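Local coordinates for choline/ethanolamine kinase family protein (Mesorhizobium loti, PDB 3DXQ) that probably transfers phosphate to a small amino alcohol such as ethanolamine, as a member of the choline/ethanolamine kinase family, at residues P15-Y20 against L40-P45; G29-V34 against D196-G201; P72-V77 against G82-R87. All blocks are in the same frame, centred on the assembly; numbering follows the deposited sequence.

Interaction 1: residues P15-Y20 against L40-P45; sequences PMLAGY and LCLRIP
Leu17 and Leu40 mark the nearest approach of the two backbones, with their CA atoms 8.0 Å apart, so the irregular segment 15-20 does not pair with strand 40-45 and no hydrogen bond links them. Side chains span the gap instead. Leu17 carries most of the loop's share, as Leu40 does on the strand: its methyl CD2 meets CD1 of Leu40 at 3.5 Å, while its other methyl, CD1, reaches CD1 of Leu42 at 3.8 Å. The forked end thus serves two strand residues at once, one with each branch, a task for which leucine is well shaped. Leu40 and Leu42 can both be reached because alternate residues of a strand project from the same face, whereas Cys41 between them points away. In Leu42, CG stands opposite the backbone N (chi1 -175°), which sets it beside the carbonyl carbon, from where CD1 reaches Leu17. Met16, present as selenomethionine, adds a looser, more exposed touch; its chain turns at the selenium, and the terminal CE comes 3.9 Å from Leu40 CD1, the two side chains meeting nearly at right angles. The loop's type II turn, from Leu17 to Tyr20, starts at the very residue that carries the contact, and in it Gly19 takes the positive phi that glycine tolerates easily. Leu17 also packs on Ala37 and Val85, and Leu42 on Leu11 and Ile14, extending the same apolar layer. In this way the N-terminal segment covers the face of the five-stranded antiparallel sheet turned away from helix 55-67, within the N-terminal lobe of a protein-kinase-like fold.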
loop_
_atom_site.group_PDB
_atom_site.type_symbol
_atom_site.label_atom_id
_atom_site.label_comp_id
_atom_site.label_asym_id
_atom_site.label_seq_id
_atom_site.Cartn_x
_atom_site.Cartn_y
_atom_site.Cartn_z
ATOM N N PRO A 15 -23.597 13.290 13.177
ATOM C CA PRO A 15 -24.897 13.866 12.811
ATOM C C PRO A 15 -25.374 13.465 11.423
ATOM O O PRO A 15 -26.533 13.119 11.263
ATOM C CB PRO A 15 -24.655 15.382 12.885
ATOM C CG PRO A 15 -23.513 15.542 13.805
ATOM C CD PRO A 15 -22.629 14.346 13.534
HETATM N N MSE A 16 -24.497 13.482 10.432
HETATM C CA MSE A 16 -24.901 13.108 9.057
HETATM C C MSE A 16 -25.275 11.630 8.834
HETATM O O MSE A 16 -25.904 11.297 7.830
HETATM C CB MSE A 16 -23.870 13.539 8.017
HETATM C CG MSE A 16 -22.450 13.613 8.498
HETATM SE SE MSE A 16 -21.207 13.526 7.030
HETATM C CE MSE A 16 -22.311 13.807 5.529
ATOM N N LEU A 17 -24.888 10.748 9.750
ATOM C CA LEU A 17 -25.340 9.366 9.689
ATOM C C LEU A 17 -26.430 9.059 10.721
ATOM O O LEU A 17 -27.193 8.119 10.538
ATOM C CB LEU A 17 -24.164 8.417 9.873
ATOM C CG LEU A 17 -23.159 8.395 8.725
ATOM C CD1 LEU A 17 -21.997 7.474 9.072
ATOM C CD2 LEU A 17 -23.834 7.944 7.457
ATOM N N ALA A 18 -26.511 9.843 11.798
ATOM C CA ALA A 18 -27.508 9.617 12.866
ATOM C C ALA A 18 -28.890 9.269 12.321
ATOM O O ALA A 18 -29.341 9.827 11.310
ATOM C CB ALA A 18 -27.605 10.845 13.782
ATOM N N GLY A 19 -29.553 8.333 12.989
ATOM C CA GLY A 19 -30.901 7.919 12.612
ATOM C C GLY A 19 -31.016 7.218 11.264
ATOM O O GLY A 19 -32.064 7.282 10.615
ATOM N N TYR A 20 -29.940 6.562 10.830
ATOM C CA TYR A 20 -29.966 5.750 9.619
ATOM C C TYR A 20 -30.362 4.349 10.028
ATOM O O TYR A 20 -29.585 3.630 10.677
ATOM C CB TYR A 20 -28.602 5.721 8.956
ATOM C CG TYR A 20 -28.490 4.700 7.855
ATOM C CD1 TYR A 20 -28.943 4.987 6.570
ATOM C CD2 TYR A 20 -27.915 3.452 8.091
ATOM C CE1 TYR A 20 -28.831 4.052 5.542
ATOM C CE2 TYR A 20 -27.805 2.515 7.078
ATOM C CZ TYR A 20 -28.272 2.817 5.810
ATOM O OH TYR A 20 -28.158 1.896 4.803
ATOM N N LEU A 40 -22.995 6.749 2.131
ATOM C CA LEU A 40 -21.790 7.186 2.828
ATOM C C LEU A 40 -21.117 5.928 3.367
ATOM O O LEU A 40 -21.763 4.902 3.484
ATOM C CB LEU A 40 -22.152 8.153 3.961
ATOM C CG LEU A 40 -22.943 9.406 3.580
ATOM C CD1 LEU A 40 -23.447 10.141 4.814
ATOM C CD2 LEU A 40 -22.118 10.336 2.736
ATOM N N CYS A 41 -19.820 6.002 3.636
ATOM C CA CYS A 41 -19.065 4.881 4.244
ATOM C C CYS A 41 -18.532 5.297 5.597
ATOM O O CYS A 41 -17.963 6.372 5.759
ATOM C CB CYS A 41 -17.866 4.463 3.414
ATOM S SG CYS A 41 -18.230 3.758 1.873
ATOM N N LEU A 42 -18.740 4.433 6.565
ATOM C CA LEU A 42 -18.267 4.636 7.920
ATOM C C LEU A 42 -17.017 3.778 8.082
ATOM O O LEU A 42 -17.071 2.580 7.798
ATOM C CB LEU A 42 -19.352 4.191 8.895
ATOM C CG LEU A 42 -19.120 4.417 10.383
ATOM C CD1 LEU A 42 -19.013 5.894 10.737
ATOM C CD2 LEU A 42 -20.258 3.797 11.127
ATOM N N ARG A 43 -15.898 4.379 8.489
ATOM C CA ARG A 43 -14.645 3.643 8.707
ATOM C C ARG A 43 -14.247 3.676 10.195
ATOM O O ARG A 43 -14.058 4.753 10.763
ATOM C CB ARG A 43 -13.533 4.250 7.855
ATOM C CG ARG A 43 -14.010 4.774 6.494
ATOM C CD ARG A 43 -12.844 5.186 5.590
ATOM N NE ARG A 43 -12.295 4.055 4.824
ATOM C CZ ARG A 43 -12.781 3.612 3.659
ATOM N NH1 ARG A 43 -13.843 4.188 3.092
ATOM N NH2 ARG A 43 -12.201 2.576 3.047
ATOM N N ILE A 44 -14.130 2.503 10.822
ATOM C CA ILE A 44 -13.765 2.386 12.249
ATOM C C ILE A 44 -12.345 1.833 12.379
ATOM O O ILE A 44 -12.009 0.847 11.717
ATOM C CB ILE A 44 -14.670 1.410 13.018
ATOM C CG1 ILE A 44 -16.154 1.799 12.927
ATOM C CG2 ILE A 44 -14.234 1.344 14.495
ATOM C CD1 ILE A 44 -16.686 2.524 14.148
ATOM N N PRO A 45 -11.501 2.454 13.218
ATOM C CA PRO A 45 -10.138 1.944 13.418
ATOM C C PRO A 45 -10.018 0.626 14.232
ATOM O O PRO A 45 -10.696 0.445 15.259
ATOM C CB PRO A 45 -9.452 3.092 14.169
ATOM C CG PRO A 45 -10.372 4.264 14.036
ATOM C CD PRO A 45 -11.722 3.695 13.973
#

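Interaction 2: residues G29-V34 against D196-G201; sequences GLTNLV and DWEYSG
Asn32 reaches across to Asp196 at the junction between the two lobes of this kinase-like fold. It begins the second strand of the N-terminal sheet, just after the loop that in related kinases borders the nucleotide. Asp196 opens the Asp-Trp-Glu sequence that stands where protein kinases carry Asp-Phe-Gly; in relatives this aspartate binds magnesium, and a similar role is probable here. From CB of Asn32, directed at the other segment, the chain leads to CG, which lies beside the backbone N (chi1 -81°) and 4.1 Å from Asp196 OD1. The amide then divides its work. Its oxygen OD1 turns to Arg55, which gives it a weak hydrogen bond through NH2. Its nitrogen ND2 donates to Asp196 OD1 at 3.0 Å, a bent bond with an N-H...O angle of 139°, entering on the syn side but well out of the carboxylate plane. The two flat groups are steeply turned, their planes 75° apart. An amide suits this place because one group offers both a donor and an acceptor. ND2 also lies 3.6 Å from Glu198 OE2, and Thr31 OG1, on the exposed side, is 4.0 Å from that same oxygen. Glu198 OE1 forms a salt bridge with Arg55 NH1, so Arg55 serves both Asn32 and Glu198 and joins the two segments indirectly. Glu198 itself sits in a type I turn from Trp197 to Ser200, in which Trp197 O receives both Ser200 N and, at 2.8 Å, the hydroxyl Ser200 OG.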
loop_
_atom_site.group_PDB
_atom_site.type_symbol
_atom_site.label_atom_id
_atom_site.label_comp_id
_atom_site.label_asym_id
_atom_site.label_seq_id
_atom_site.Cartn_x
_atom_site.Cartn_y
_atom_site.Cartn_z
ATOM N N GLY A 29 -11.690 -5.526 4.741
ATOM C CA GLY A 29 -10.693 -4.887 5.609
ATOM C C GLY A 29 -10.610 -5.392 7.039
ATOM O O GLY A 29 -11.563 -5.258 7.810
ATOM N N LEU A 30 -9.449 -5.945 7.399
ATOM C CA LEU A 30 -9.204 -6.439 8.756
ATOM C C LEU A 30 -8.881 -5.285 9.737
ATOM O O LEU A 30 -9.636 -5.048 10.690
ATOM C CB LEU A 30 -8.076 -7.477 8.743
ATOM N N THR A 31 -7.789 -4.550 9.488
ATOM C CA THR A 31 -7.343 -3.459 10.401
ATOM C C THR A 31 -8.293 -2.210 10.435
ATOM O O THR A 31 -8.219 -1.367 11.342
ATOM C CB THR A 31 -5.830 -3.037 10.146
ATOM O OG1 THR A 31 -5.701 -2.311 8.916
ATOM C CG2 THR A 31 -4.886 -4.265 10.131
ATOM N N ASN A 32 -9.179 -2.110 9.446
ATOM C CA ASN A 32 -10.225 -1.085 9.410
ATOM C C ASN A 32 -11.588 -1.725 9.169
ATOM O O ASN A 32 -11.804 -2.390 8.153
ATOM C CB ASN A 32 -9.964 -0.063 8.289
ATOM C CG ASN A 32 -8.959 1.001 8.677
ATOM O OD1 ASN A 32 -8.885 1.408 9.835
ATOM N ND2 ASN A 32 -8.194 1.477 7.697
ATOM N N LEU A 33 -12.505 -1.524 10.107
ATOM C CA LEU A 33 -13.879 -1.949 9.912
ATOM C C LEU A 33 -14.535 -0.838 9.072
ATOM O O LEU A 33 -14.475 0.334 9.441
ATOM C CB LEU A 33 -14.586 -2.158 11.260
ATOM C CG LEU A 33 -13.883 -3.071 12.286
ATOM C CD1 LEU A 33 -14.669 -3.184 13.618
ATOM C CD2 LEU A 33 -13.622 -4.463 11.697
ATOM N N VAL A 34 -15.119 -1.197 7.930
ATOM C CA VAL A 34 -15.697 -0.216 7.019
ATOM C C VAL A 34 -17.111 -0.627 6.599
ATOM O O VAL A 34 -17.300 -1.640 5.947
ATOM C CB VAL A 34 -14.795 -0.070 5.780
ATOM C CG1 VAL A 34 -15.219 1.118 4.912
ATOM C CG2 VAL A 34 -13.364 0.081 6.226
ATOM N N ASP A 196 -7.557 4.271 2.160
ATOM C CA ASP A 196 -6.657 3.797 3.235
ATOM C C ASP A 196 -5.300 4.455 3.202
ATOM O O ASP A 196 -4.310 3.866 2.780
ATOM C CB ASP A 196 -6.506 2.274 3.237
ATOM C CG ASP A 196 -7.126 1.617 4.468
ATOM O OD1 ASP A 196 -8.335 1.826 4.732
ATOM O OD2 ASP A 196 -6.397 0.861 5.154
ATOM N N TRP A 197 -5.255 5.686 3.686
ATOM C CA TRP A 197 -4.054 6.501 3.595
ATOM C C TRP A 197 -3.256 6.526 4.862
ATOM O O TRP A 197 -2.447 7.416 5.067
ATOM C CB TRP A 197 -4.455 7.925 3.182
ATOM C CG TRP A 197 -5.141 7.906 1.867
ATOM C CD1 TRP A 197 -6.461 7.689 1.646
ATOM C CD2 TRP A 197 -4.535 8.047 0.576
ATOM N NE1 TRP A 197 -6.729 7.713 0.303
ATOM C CE2 TRP A 197 -5.560 7.925 -0.380
ATOM C CE3 TRP A 197 -3.230 8.278 0.135
ATOM C CZ2 TRP A 197 -5.322 8.030 -1.744
ATOM C CZ3 TRP A 197 -2.993 8.375 -1.223
ATOM C CH2 TRP A 197 -4.033 8.253 -2.145
ATOM N N GLU A 198 -3.434 5.524 5.701
ATOM C CA GLU A 198 -2.753 5.522 7.000
ATOM C C GLU A 198 -1.219 5.435 6.933
ATOM O O GLU A 198 -0.539 5.925 7.843
ATOM C CB GLU A 198 -3.321 4.421 7.903
ATOM C CG GLU A 198 -3.068 3.015 7.402
ATOM C CD GLU A 198 -3.943 1.991 8.087
ATOM O OE1 GLU A 198 -3.979 1.978 9.347
ATOM O OE2 GLU A 198 -4.586 1.201 7.363
ATOM N N TYR A 199 -0.673 4.838 5.873
ATOM C CA TYR A 199 0.787 4.722 5.733
ATOM C C TYR A 199 1.391 5.762 4.773
ATOM O O TYR A 199 2.573 5.689 4.435
ATOM C CB TYR A 199 1.171 3.322 5.262
ATOM C CG TYR A 199 0.826 2.191 6.202
ATOM C CD1 TYR A 199 1.738 1.748 7.169
ATOM C CD2 TYR A 199 -0.379 1.525 6.085
ATOM C CE1 TYR A 199 1.428 0.676 8.014
ATOM C CE2 TYR A 199 -0.707 0.475 6.923
ATOM C CZ TYR A 199 0.195 0.049 7.881
ATOM O OH TYR A 199 -0.164 -1.006 8.687
ATOM N N SER A 200 0.584 6.729 4.344
ATOM C CA SER A 200 1.013 7.737 3.381
ATOM C C SER A 200 2.213 8.486 3.858
ATOM O O SER A 200 2.425 8.603 5.058
ATOM C CB SER A 200 -0.096 8.761 3.132
ATOM O OG SER A 200 -1.258 8.147 2.631
ATOM N N GLY A 201 2.974 9.011 2.899
ATOM C CA GLY A 201 4.171 9.808 3.165
ATOM C C GLY A 201 4.873 10.260 1.874
ATOM O O GLY A 201 4.517 9.833 0.767
#

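Interaction 3: residues P72-V77 against G82-R87; sequences PEVLHV and GVMVTR
Leu75 and His76 both turn their backbone N-H groups to a single acceptor, Val85 O. The bond from Leu75 N is the firmer, 2.8 Å long and arriving nearly in line with the carbonyl; that from His76 N is weak, at 3.3 Å. In return Val85 N donates to His76 O at 3.0 Å, with an N-H...O angle of 164°. Farther along, Arg87 N gives only a weak bond to Glu73 O, and that oxygen also receives a CA-H...O contact from Thr86. Similar contacts run from Met84 CA to His76 O and from Val77 CA to Val83 O. Two residues facing one define a classic beta bulge, set here within the antiparallel hairpin of strands 74-77 and 84-87 at the edge of the N-lobe sheet. The extra residue shifts the register between the Val74-Thr86 pair and the His76-Val85 pair. On the face toward helix 55-67, Val74 CG1 comes 4.2 Å from Met84 CG, an apolar choice for a covered surface. Thr86, on this face too, has its hydroxyl OG1 hydrogen-bonded to Arg43 of the next strand. At the exposed end charge takes over: Glu73 OE1 forms a salt bridge with Arg87 NH1 at 2.9 Å, meeting the guanidinium at its edge, and the two flat groups are only 22° from parallel. Arg87 starts with CG opposite its backbone N and bends at chi3, bringing the guanidinium over Leu75, whose CD1 lies against one face, 3.5 Å from NH1.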
loop_
_atom_site.group_PDB
_atom_site.type_symbol
_atom_site.label_atom_id
_atom_site.label_comp_id
_atom_site.label_asym_id
_atom_site.label_seq_id
_atom_site.Cartn_x
_atom_site.Cartn_y
_atom_site.Cartn_z
ATOM N N PRO A 72 -11.677 9.229 -2.376
ATOM C CA PRO A 72 -13.021 9.753 -2.209
ATOM C C PRO A 72 -13.038 10.883 -1.191
ATOM O O PRO A 72 -12.164 10.942 -0.316
ATOM C CB PRO A 72 -13.812 8.560 -1.671
ATOM C CG PRO A 72 -12.974 7.359 -1.966
ATOM C CD PRO A 72 -11.563 7.817 -1.976
ATOM N N GLU A 73 -14.001 11.786 -1.351
ATOM C CA GLU A 73 -14.223 12.880 -0.440
ATOM C C GLU A 73 -14.251 12.424 1.016
ATOM O O GLU A 73 -14.859 11.406 1.333
ATOM C CB GLU A 73 -15.576 13.520 -0.733
ATOM C CG GLU A 73 -15.533 14.793 -1.512
ATOM C CD GLU A 73 -16.777 15.610 -1.252
ATOM O OE1 GLU A 73 -17.884 15.114 -1.577
ATOM O OE2 GLU A 73 -16.639 16.730 -0.693
ATOM N N VAL A 74 -13.606 13.189 1.893
ATOM C CA VAL A 74 -13.617 12.915 3.325
ATOM C C VAL A 74 -14.597 13.883 3.955
ATOM O O VAL A 74 -14.331 15.070 4.031
ATOM C CB VAL A 74 -12.228 13.095 3.946
ATOM C CG1 VAL A 74 -12.309 13.035 5.451
ATOM C CG2 VAL A 74 -11.302 12.052 3.424
ATOM N N LEU A 75 -15.737 13.374 4.393
ATOM C CA LEU A 75 -16.815 14.224 4.882
ATOM C C LEU A 75 -16.788 14.459 6.380
ATOM O O LEU A 75 -17.408 15.406 6.860
ATOM C CB LEU A 75 -18.166 13.629 4.493
ATOM C CG LEU A 75 -18.295 13.342 2.992
ATOM C CD1 LEU A 75 -19.649 12.720 2.702
ATOM C CD2 LEU A 75 -18.077 14.612 2.150
ATOM N N HIS A 76 -16.079 13.623 7.132
ATOM C CA HIS A 76 -16.090 13.801 8.572
ATOM C C HIS A 76 -15.003 12.997 9.239
ATOM O O HIS A 76 -14.641 11.930 8.777
ATOM C CB HIS A 76 -17.474 13.425 9.133
ATOM C CG HIS A 76 -17.668 13.799 10.566
ATOM N ND1 HIS A 76 -18.365 13.008 11.454
ATOM C CD2 HIS A 76 -17.228 14.864 11.275
ATOM C CE1 HIS A 76 -18.366 13.581 12.645
ATOM N NE2 HIS A 76 -17.675 14.704 12.564
ATOM N N VAL A 77 -14.453 13.550 10.309
ATOM C CA VAL A 77 -13.448 12.860 11.093
ATOM C C VAL A 77 -13.801 13.100 12.548
ATOM O O VAL A 77 -14.321 14.161 12.902
ATOM C CB VAL A 77 -12.055 13.376 10.793
ATOM C CG1 VAL A 77 -11.018 12.582 11.571
ATOM C CG2 VAL A 77 -11.791 13.281 9.316
ATOM N N GLY A 82 -11.199 8.718 15.937
ATOM C CA GLY A 82 -10.533 8.482 14.650
ATOM C C GLY A 82 -11.503 8.075 13.541
ATOM O O GLY A 82 -11.129 8.039 12.379
ATOM N N VAL A 83 -12.752 7.784 13.901
ATOM C CA VAL A 83 -13.790 7.368 12.949
ATOM C C VAL A 83 -13.960 8.341 11.768
ATOM O O VAL A 83 -14.014 9.557 11.956
ATOM C CB VAL A 83 -15.125 7.160 13.685
ATOM C CG1 VAL A 83 -16.273 7.041 12.718
ATOM C CG2 VAL A 83 -15.029 5.918 14.563
HETATM N N MSE A 84 -14.064 7.799 10.556
HETATM C CA MSE A 84 -14.058 8.637 9.355
HETATM C C MSE A 84 -15.241 8.324 8.429
HETATM O O MSE A 84 -15.561 7.153 8.180
HETATM C CB MSE A 84 -12.727 8.458 8.627
HETATM C CG MSE A 84 -12.518 9.358 7.448
HETATM SE SE MSE A 84 -10.945 8.794 6.425
HETATM C CE MSE A 84 -9.580 9.559 7.564
ATOM N N VAL A 85 -15.904 9.377 7.949
ATOM C CA VAL A 85 -16.997 9.219 6.995
ATOM C C VAL A 85 -16.557 9.694 5.613
ATOM O O VAL A 85 -16.130 10.832 5.450
ATOM C CB VAL A 85 -18.237 10.000 7.402
ATOM C CG1 VAL A 85 -19.368 9.692 6.415
ATOM C CG2 VAL A 85 -18.638 9.665 8.845
ATOM N N THR A 86 -16.648 8.811 4.628
ATOM C CA THR A 86 -16.333 9.149 3.255
ATOM C C THR A 86 -17.568 8.928 2.410
ATOM O O THR A 86 -18.556 8.386 2.885
ATOM C CB THR A 86 -15.193 8.276 2.724
ATOM O OG1 THR A 86 -15.573 6.898 2.807
ATOM C CG2 THR A 86 -13.958 8.497 3.543
ATOM N N ARG A 87 -17.507 9.343 1.155
ATOM C CA ARG A 87 -18.626 9.156 0.271
ATOM C C ARG A 87 -18.456 7.808 -0.399
ATOM O O ARG A 87 -17.345 7.429 -0.760
ATOM C CB ARG A 87 -18.731 10.298 -0.742
ATOM C CG ARG A 87 -19.882 10.108 -1.712
ATOM C CD ARG A 87 -20.363 11.406 -2.342
ATOM N NE ARG A 87 -21.474 11.964 -1.587
ATOM C CZ ARG A 87 -21.401 13.015 -0.786
ATOM N NH1 ARG A 87 -20.273 13.684 -0.606
ATOM N NH2 ARG A 87 -22.477 13.405 -0.168
#

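Interactions 1 and 3 are close neighbours, their centres about 9 Å apart, and strand 40-45 hydrogen-bonds directly to strand 84-87: Cys41 N meets Thr86 O, and Arg43 N meets Met84 O. Interaction 3 builds the sheet edge through main-chain bonds, whereas interaction 1 covers one face with apolar side chains alone. Interaction 2 shares the sheet through strand 32-37, next to 40-45, but joins it to the C-terminal lobe. Its centre is about 9 Å from the centre of the chain, against about 19 and 25 Å for the centres of interactions 3 and 1. All three mix buried and exposed residues; interaction 2 is polar at the interlobe junction, while interaction 3 places its charged pair at the hairpin's exposed end.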